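Long-range contacts in lovastatin nonaketide synthase, polyketide synthase component (Aspergillus terreus, PDB 7CPX), which builds the nonaketide backbone of the cholesterol-lowering drug lovastatin, working with lovC to condense, methylate and reduce a chain of malonyl units into dihydromonacolin L: residues H1510-L1521 with L1537-E1548; L471-A479 with A523-I532. The protein carries 2 engineered substitutions. All blocks are in the same frame, centred on the assembly; numbering follows the deposited sequence.

Contact 1: residues H1510-L1521 with L1537-E1548; sequences HAYDLIIASNVL and LLKPGGQMVILE
Strands 1514-1518 and 1542-1547 run side by side and parallel, 4.7 Å apart at closest approach and with their N-to-C directions 10° apart, Ile1515 set beside Met1544 and Ala1517 beside Ile1546. Together with helix 1527-1537 they form a beta-alpha-beta crossover in the Rossmann-like sheet of the methyltransferase domain, a worked example of how one helix lets neighbouring strands point the same way. The backbone bonds alternate accordingly: Ile1515 N donates to Gln1543 O, Val1545 N to Ile1515 O, and Leu1547 N to Ala1517 O.

One face carries Ile1515, Ala1517, Met1544 and Ile1546. Bent at chi2 (-64°), Met1544 brings its CE to 3.5 Å from Ile1515 CG2 and 3.9 Å from Ala1517 CB. The other branch of Ile1515 serves the end of the crossover: CG1 meets Leu1538 CD2 at 3.5 Å, and CD1 reaches Leu1537 CB. Farther along, Leu1521 crosses Ile1546 at about a right angle, its CD1 against CG2. The second face, with Leu1514, Ile1516, Gln1543, Val1545 and Leu1547, is covered in part by helix 1420-1436, whose Ile1433 touches Leu1514, Gln1543 and Val1545; here Leu1514 runs crosswise to Gln1543, its CD1 against CB.

Polar groups gather where the strands begin. The extended Lys1539 chain passes Asp1513 OD1 with its CD and ends in a salt bridge, NZ to OD1 3.3 Å, whose hydrogen bonds are weak. The carboxylate has a firmer second partner, since Asp1513 OD2 accepts from the backbone N of Asp1441. Lys1539 N donates to Tyr1512 O, joining the chain just after the helix to the residues leading into strand 1514-1518. Two residues before Tyr1512, His1510 presents its ring edge, ND1 donating in the ring plane to Leu1538 O at 2.7 Å (N-H...O 161°).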
# COMPACT_ATOMS: atom_id res chain seq x y z
N HIS A 1510 4.04 70.82 17.60
CA HIS A 1510 4.64 71.21 16.33
C HIS A 1510 5.22 70.00 15.60
O HIS A 1510 6.29 70.07 14.99
CB HIS A 1510 5.71 72.28 16.53
CG HIS A 1510 5.21 73.49 17.27
ND1 HIS A 1510 4.31 74.37 16.72
CD2 HIS A 1510 5.50 73.96 18.50
CE1 HIS A 1510 4.06 75.33 17.59
NE2 HIS A 1510 4.77 75.10 18.68
N ALA A 1511 4.51 68.88 15.66
CA ALA A 1511 4.93 67.64 15.02
C ALA A 1511 4.03 67.24 13.86
O ALA A 1511 4.14 66.12 13.36
CB ALA A 1511 4.99 66.51 16.04
N TYR A 1512 3.14 68.13 13.43
CA TYR A 1512 2.19 67.84 12.37
C TYR A 1512 2.36 68.83 11.23
O TYR A 1512 2.40 70.04 11.45
CB TYR A 1512 0.75 67.88 12.90
CG TYR A 1512 0.39 66.65 13.70
CD1 TYR A 1512 -0.06 65.51 13.07
CD2 TYR A 1512 0.52 66.64 15.08
CE1 TYR A 1512 -0.38 64.38 13.79
CE2 TYR A 1512 0.19 65.51 15.81
CZ TYR A 1512 -0.26 64.39 15.16
OH TYR A 1512 -0.58 63.26 15.88
N ASP A 1513 2.45 68.30 10.01
CA ASP A 1513 2.57 69.16 8.83
C ASP A 1513 1.24 69.80 8.47
O ASP A 1513 1.21 70.94 8.00
CB ASP A 1513 3.11 68.35 7.65
CG ASP A 1513 4.55 67.91 7.86
OD1 ASP A 1513 5.42 68.78 8.07
OD2 ASP A 1513 4.81 66.69 7.82
N LEU A 1514 0.13 69.09 8.67
CA LEU A 1514 -1.17 69.60 8.27
C LEU A 1514 -2.24 69.11 9.23
O LEU A 1514 -2.19 67.99 9.75
CB LEU A 1514 -1.50 69.17 6.83
CG LEU A 1514 -2.94 69.36 6.36
CD1 LEU A 1514 -2.98 69.84 4.92
CD2 LEU A 1514 -3.72 68.06 6.50
N ILE A 1515 -3.23 69.97 9.45
CA ILE A 1515 -4.39 69.67 10.28
C ILE A 1515 -5.65 69.99 9.49
O ILE A 1515 -5.67 70.94 8.70
CB ILE A 1515 -4.36 70.45 11.61
CG1 ILE A 1515 -3.27 69.89 12.53
CG2 ILE A 1515 -5.72 70.39 12.29
CD1 ILE A 1515 -3.08 70.66 13.82
N ILE A 1516 -6.69 69.18 9.70
CA ILE A 1516 -7.96 69.31 9.00
C ILE A 1516 -9.06 69.35 10.05
O ILE A 1516 -9.38 68.31 10.65
CB ILE A 1516 -8.20 68.17 8.01
CG1 ILE A 1516 -7.12 68.17 6.92
CG2 ILE A 1516 -9.58 68.28 7.39
CD1 ILE A 1516 -7.00 66.86 6.17
N ALA A 1517 -9.65 70.52 10.26
CA ALA A 1517 -10.76 70.67 11.19
C ALA A 1517 -12.06 70.55 10.41
O ALA A 1517 -12.45 71.48 9.69
CB ALA A 1517 -10.68 72.01 11.92
N SER A 1518 -12.75 69.42 10.56
CA SER A 1518 -13.93 69.09 9.77
C SER A 1518 -15.18 69.50 10.55
O SER A 1518 -15.72 68.72 11.34
CB SER A 1518 -13.95 67.61 9.41
OG SER A 1518 -15.13 67.28 8.70
N ASN A 1519 -15.65 70.72 10.30
CA ASN A 1519 -16.90 71.22 10.87
C ASN A 1519 -17.00 70.90 12.36
O ASN A 1519 -18.04 70.46 12.86
CB ASN A 1519 -18.10 70.65 10.10
CG ASN A 1519 -18.10 71.05 8.64
OD1 ASN A 1519 -18.51 72.15 8.29
ND2 ASN A 1519 -17.63 70.15 7.78
N VAL A 1520 -15.90 71.13 13.07
CA VAL A 1520 -15.85 70.88 14.50
C VAL A 1520 -15.43 72.10 15.31
O VAL A 1520 -15.66 72.13 16.53
CB VAL A 1520 -14.92 69.68 14.81
CG1 VAL A 1520 -13.48 70.04 14.49
CG2 VAL A 1520 -15.08 69.23 16.25
N LEU A 1521 -14.82 73.11 14.69
CA LEU A 1521 -14.46 74.31 15.43
C LEU A 1521 -15.68 75.05 15.95
O LEU A 1521 -15.56 75.83 16.91
CB LEU A 1521 -13.62 75.25 14.55
CG LEU A 1521 -12.33 74.65 13.98
CD1 LEU A 1521 -11.56 75.71 13.20
CD2 LEU A 1521 -11.47 74.06 15.09
N LEU A 1537 0.29 72.26 17.65
CA LEU A 1537 0.61 70.98 17.05
C LEU A 1537 1.20 71.10 15.65
O LEU A 1537 1.93 70.19 15.23
CB LEU A 1537 -0.64 70.09 16.98
CG LEU A 1537 -1.07 69.40 18.28
CD1 LEU A 1537 -2.15 68.37 17.99
CD2 LEU A 1537 0.11 68.74 18.99
N LEU A 1538 0.92 72.18 14.93
CA LEU A 1538 1.42 72.33 13.58
C LEU A 1538 2.88 72.78 13.58
O LEU A 1538 3.28 73.62 14.39
CB LEU A 1538 0.59 73.34 12.80
CG LEU A 1538 -0.76 72.85 12.26
CD1 LEU A 1538 -1.50 74.00 11.60
CD2 LEU A 1538 -0.58 71.71 11.28
N LYS A 1539 3.66 72.20 12.67
CA LYS A 1539 5.00 72.70 12.43
C LYS A 1539 4.91 74.10 11.82
O LYS A 1539 3.90 74.44 11.20
CB LYS A 1539 5.77 71.77 11.50
CG LYS A 1539 6.04 70.39 12.05
CD LYS A 1539 6.40 69.43 10.93
CE LYS A 1539 6.77 68.05 11.45
NZ LYS A 1539 7.06 67.10 10.34
N PRO A 1540 5.94 74.92 11.97
CA PRO A 1540 5.90 76.26 11.35
C PRO A 1540 5.66 76.15 9.86
O PRO A 1540 6.34 75.39 9.15
CB PRO A 1540 7.27 76.85 11.68
CG PRO A 1540 7.79 76.05 12.82
CD PRO A 1540 7.22 74.68 12.66
N GLY A 1541 4.69 76.91 9.37
CA GLY A 1541 4.26 76.82 7.99
C GLY A 1541 3.28 75.70 7.70
O GLY A 1541 2.88 75.53 6.55
N GLY A 1542 2.88 74.93 8.72
CA GLY A 1542 1.92 73.87 8.50
C GLY A 1542 0.60 74.39 7.98
O GLY A 1542 0.23 75.55 8.17
N GLN A 1543 -0.14 73.51 7.32
CA GLN A 1543 -1.36 73.87 6.62
C GLN A 1543 -2.58 73.46 7.44
O GLN A 1543 -2.76 72.28 7.74
CB GLN A 1543 -1.40 73.23 5.23
CG GLN A 1543 -0.57 73.96 4.19
CD GLN A 1543 0.89 74.04 4.56
OE1 GLN A 1543 1.41 73.20 5.30
NE2 GLN A 1543 1.57 75.07 4.05
N MET A 1544 -3.40 74.45 7.78
CA MET A 1544 -4.67 74.23 8.46
C MET A 1544 -5.79 74.34 7.43
O MET A 1544 -5.91 75.37 6.76
CB MET A 1544 -4.86 75.25 9.58
CG MET A 1544 -5.28 74.65 10.91
SD MET A 1544 -6.90 73.87 10.86
CE MET A 1544 -7.18 73.58 12.61
N VAL A 1545 -6.58 73.29 7.31
CA VAL A 1545 -7.71 73.23 6.39
C VAL A 1545 -8.97 73.14 7.23
O VAL A 1545 -9.18 72.13 7.92
CB VAL A 1545 -7.60 72.05 5.42
CG1 VAL A 1545 -8.83 71.97 4.54
CG2 VAL A 1545 -6.34 72.16 4.58
N ILE A 1546 -9.81 74.16 7.17
CA ILE A 1546 -10.98 74.28 8.04
C ILE A 1546 -12.23 74.21 7.18
O ILE A 1546 -12.42 75.04 6.28
CB ILE A 1546 -10.95 75.59 8.84
CG1 ILE A 1546 -9.69 75.65 9.72
CG2 ILE A 1546 -12.20 75.72 9.70
CD1 ILE A 1546 -8.48 76.24 9.02
N LEU A 1547 -13.08 73.22 7.45
CA LEU A 1547 -14.46 73.23 7.01
C LEU A 1547 -15.31 73.66 8.20
O LEU A 1547 -15.31 72.98 9.23
CB LEU A 1547 -14.91 71.85 6.52
CG LEU A 1547 -14.21 71.24 5.31
CD1 LEU A 1547 -13.15 70.24 5.76
CD2 LEU A 1547 -15.23 70.57 4.40
N GLU A 1548 -16.02 74.78 8.06
CA GLU A 1548 -16.78 75.28 9.19
C GLU A 1548 -17.85 76.23 8.69
O GLU A 1548 -17.81 76.73 7.56
CB GLU A 1548 -15.86 75.98 10.20
CG GLU A 1548 -16.47 76.19 11.58
CD GLU A 1548 -16.95 74.89 12.21
OE1 GLU A 1548 -18.01 74.38 11.81
OE2 GLU A 1548 -16.25 74.38 13.11

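Contact 2: residues L471-A479 with A523-I532; sequences LSLPLVLSA and AIVGHSHETI
Leu475 and Ile524 form an antiparallel hydrogen-bonded pair that joins edge strand 475-479 to the central strand 520-524 of a small three-stranded sheet. The sheet and its helices are consistent with the alpha/beta linker that follows the ketosynthase in such megasynthases and docks on the acyltransferase.

The backbone bonds are reciprocal: Leu475 N donates to Ile524 O and Ile524 N to Leu475 O, both 2.9 Å long. Ala523 CA adds a CA-H...O contact to Leu475 O.

Apolar contacts divide between the two faces. On one, Leu475 and Ile524 lie side by side, CD2 4.1 Å from CG1. With CG anti to the backbone N (chi1 -177°), Leu475 also reaches the first turn of helix 529-542, where its CD1 lies 3.8 Å from Ile532 CG1. On the opposite face, Val476 CG1 meets Ala523 CB, and helix 883-898 packs there, placing Trp895 on Val476 and Ala892 on Ala523.

Polar groups lie near the loop leading into helix 529-542. Across the contact, Ser472 OG lies 3.2 Å from Gly526 O. Ser528 occupies the N-cap position, its O accepting from Ile532 N. Ser528 OG and Thr531 OG1 share a hydrogen bond, 3.1 Å, in which either could be the donor.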
# COMPACT_ATOMS: atom_id res chain seq x y z
N LEU A 471 29.49 -60.33 31.66
CA LEU A 471 28.08 -60.04 31.89
C LEU A 471 27.85 -58.54 31.97
O LEU A 471 28.44 -57.86 32.81
CB LEU A 471 27.59 -60.72 33.17
CG LEU A 471 26.11 -61.08 33.25
CD1 LEU A 471 25.77 -61.65 34.62
CD2 LEU A 471 25.22 -59.89 32.93
N SER A 472 27.00 -58.02 31.08
CA SER A 472 26.69 -56.60 31.06
C SER A 472 25.22 -56.43 30.72
O SER A 472 24.59 -57.30 30.11
CB SER A 472 27.56 -55.85 30.05
OG SER A 472 27.31 -56.30 28.73
N LEU A 473 24.68 -55.28 31.13
CA LEU A 473 23.29 -54.98 30.83
C LEU A 473 23.10 -54.72 29.34
O LEU A 473 24.05 -54.34 28.64
CB LEU A 473 22.82 -53.75 31.62
CG LEU A 473 22.56 -53.91 33.11
CD1 LEU A 473 21.51 -54.99 33.37
CD2 LEU A 473 23.84 -54.21 33.87
N PRO A 474 21.90 -54.93 28.82
CA PRO A 474 21.64 -54.59 27.41
C PRO A 474 21.75 -53.09 27.19
O PRO A 474 21.43 -52.28 28.07
CB PRO A 474 20.22 -55.10 27.17
CG PRO A 474 19.59 -55.10 28.52
CD PRO A 474 20.69 -55.43 29.49
N LEU A 475 22.20 -52.72 26.00
CA LEU A 475 22.31 -51.31 25.62
C LEU A 475 20.94 -50.87 25.12
O LEU A 475 20.52 -51.23 24.02
CB LEU A 475 23.39 -51.13 24.56
CG LEU A 475 23.69 -49.71 24.09
CD1 LEU A 475 25.11 -49.61 23.57
CD2 LEU A 475 22.71 -49.26 23.03
N VAL A 476 20.24 -50.10 25.93
CA VAL A 476 18.84 -49.76 25.67
C VAL A 476 18.76 -48.35 25.10
O VAL A 476 19.41 -47.42 25.58
CB VAL A 476 18.00 -49.87 26.96
CG1 VAL A 476 18.09 -51.28 27.52
CG2 VAL A 476 18.45 -48.85 27.99
N LEU A 477 17.94 -48.20 24.05
CA LEU A 477 17.68 -46.91 23.44
C LEU A 477 16.18 -46.75 23.25
O LEU A 477 15.46 -47.73 23.06
CB LEU A 477 18.40 -46.78 22.09
CG LEU A 477 19.92 -46.97 22.15
CD1 LEU A 477 20.49 -47.09 20.75
CD2 LEU A 477 20.57 -45.83 22.89
N SER A 478 15.72 -45.50 23.33
CA SER A 478 14.30 -45.23 23.18
C SER A 478 14.11 -43.83 22.63
O SER A 478 14.87 -42.91 22.93
CB SER A 478 13.56 -45.37 24.52
OG SER A 478 14.14 -44.55 25.51
N ALA A 479 13.05 -43.68 21.84
CA ALA A 479 12.71 -42.40 21.22
C ALA A 479 11.20 -42.35 21.02
O ALA A 479 10.51 -43.37 21.05
CB ALA A 479 13.44 -42.20 19.89
N ALA A 523 16.64 -52.57 22.12
CA ALA A 523 17.68 -53.03 23.03
C ALA A 523 18.70 -53.84 22.24
O ALA A 523 18.34 -54.63 21.37
CB ALA A 523 17.09 -53.87 24.16
N ILE A 524 19.98 -53.63 22.56
CA ILE A 524 21.09 -54.25 21.85
C ILE A 524 21.82 -55.16 22.83
O ILE A 524 22.02 -54.81 23.99
CB ILE A 524 22.04 -53.18 21.28
CG1 ILE A 524 21.25 -52.11 20.52
CG2 ILE A 524 23.07 -53.82 20.38
CD1 ILE A 524 20.41 -52.64 19.38
N VAL A 525 22.21 -56.34 22.34
CA VAL A 525 22.83 -57.37 23.16
C VAL A 525 24.29 -57.50 22.74
O VAL A 525 24.58 -57.70 21.56
CB VAL A 525 22.09 -58.71 23.03
CG1 VAL A 525 22.82 -59.80 23.80
CG2 VAL A 525 20.66 -58.57 23.53
N GLY A 526 25.19 -57.39 23.71
CA GLY A 526 26.61 -57.54 23.44
C GLY A 526 27.45 -57.52 24.70
O GLY A 526 27.27 -56.65 25.56
N HIS A 527 28.37 -58.47 24.82
CA HIS A 527 29.21 -58.55 26.01
C HIS A 527 30.28 -57.46 26.01
O HIS A 527 30.57 -56.88 27.06
CB HIS A 527 29.86 -59.93 26.10
CG HIS A 527 30.74 -60.10 27.31
ND1 HIS A 527 31.81 -60.96 27.33
CD2 HIS A 527 30.70 -59.52 28.53
CE1 HIS A 527 32.40 -60.90 28.51
NE2 HIS A 527 31.74 -60.04 29.26
N SER A 528 30.88 -57.18 24.86
CA SER A 528 31.99 -56.24 24.74
C SER A 528 31.65 -55.16 23.72
O SER A 528 30.57 -55.14 23.13
CB SER A 528 33.27 -56.97 24.35
OG SER A 528 33.14 -57.60 23.09
N HIS A 529 32.60 -54.25 23.52
CA HIS A 529 32.37 -53.13 22.61
C HIS A 529 32.16 -53.62 21.18
O HIS A 529 31.27 -53.13 20.48
CB HIS A 529 33.55 -52.16 22.67
CG HIS A 529 33.64 -51.40 23.96
ND1 HIS A 529 34.48 -51.78 24.99
CD2 HIS A 529 32.99 -50.29 24.39
CE1 HIS A 529 34.35 -50.94 25.99
NE2 HIS A 529 33.45 -50.02 25.66
N GLU A 530 32.97 -54.58 20.73
CA GLU A 530 32.79 -55.09 19.37
C GLU A 530 31.45 -55.79 19.22
O GLU A 530 30.74 -55.60 18.23
CB GLU A 530 33.93 -56.05 19.03
CG GLU A 530 35.30 -55.40 19.02
CD GLU A 530 36.40 -56.36 18.62
OE1 GLU A 530 36.09 -57.53 18.33
OE2 GLU A 530 37.58 -55.95 18.61
N THR A 531 31.07 -56.61 20.21
CA THR A 531 29.80 -57.32 20.14
C THR A 531 28.64 -56.35 20.12
O THR A 531 27.70 -56.50 19.33
CB THR A 531 29.68 -58.28 21.33
OG1 THR A 531 30.90 -59.02 21.48
CG2 THR A 531 28.53 -59.25 21.12
N ILE A 532 28.68 -55.33 20.98
CA ILE A 532 27.58 -54.38 21.05
C ILE A 532 27.52 -53.54 19.78
O ILE A 532 26.44 -53.21 19.30
CB ILE A 532 27.70 -53.51 22.32
CG1 ILE A 532 26.31 -53.08 22.80
CG2 ILE A 532 28.55 -52.27 22.06
CD1 ILE A 532 25.52 -54.20 23.44

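Taken together, contact 1 and contact 2 illustrate one principle, strand pairing in a helix-covered sheet, under two topologies. Both are largely buried, yet their centres lie 130 Å apart on opposite sides of the chain's centre, and the contacts share no element. Contact 1 joins parallel neighbours inside the large methyltransferase sheet, with strands beyond both of them, and a single helix connects its segments. Contact 2 pairs the edge of a small antiparallel sheet with its middle strand after a longer helical excursion. The difference shows in extent and chemistry: 1184 Å² buried with a salt bridge and a histidine bond at contact 1, against 418 Å² and mainly aliphatic side-chain contacts at contact 2.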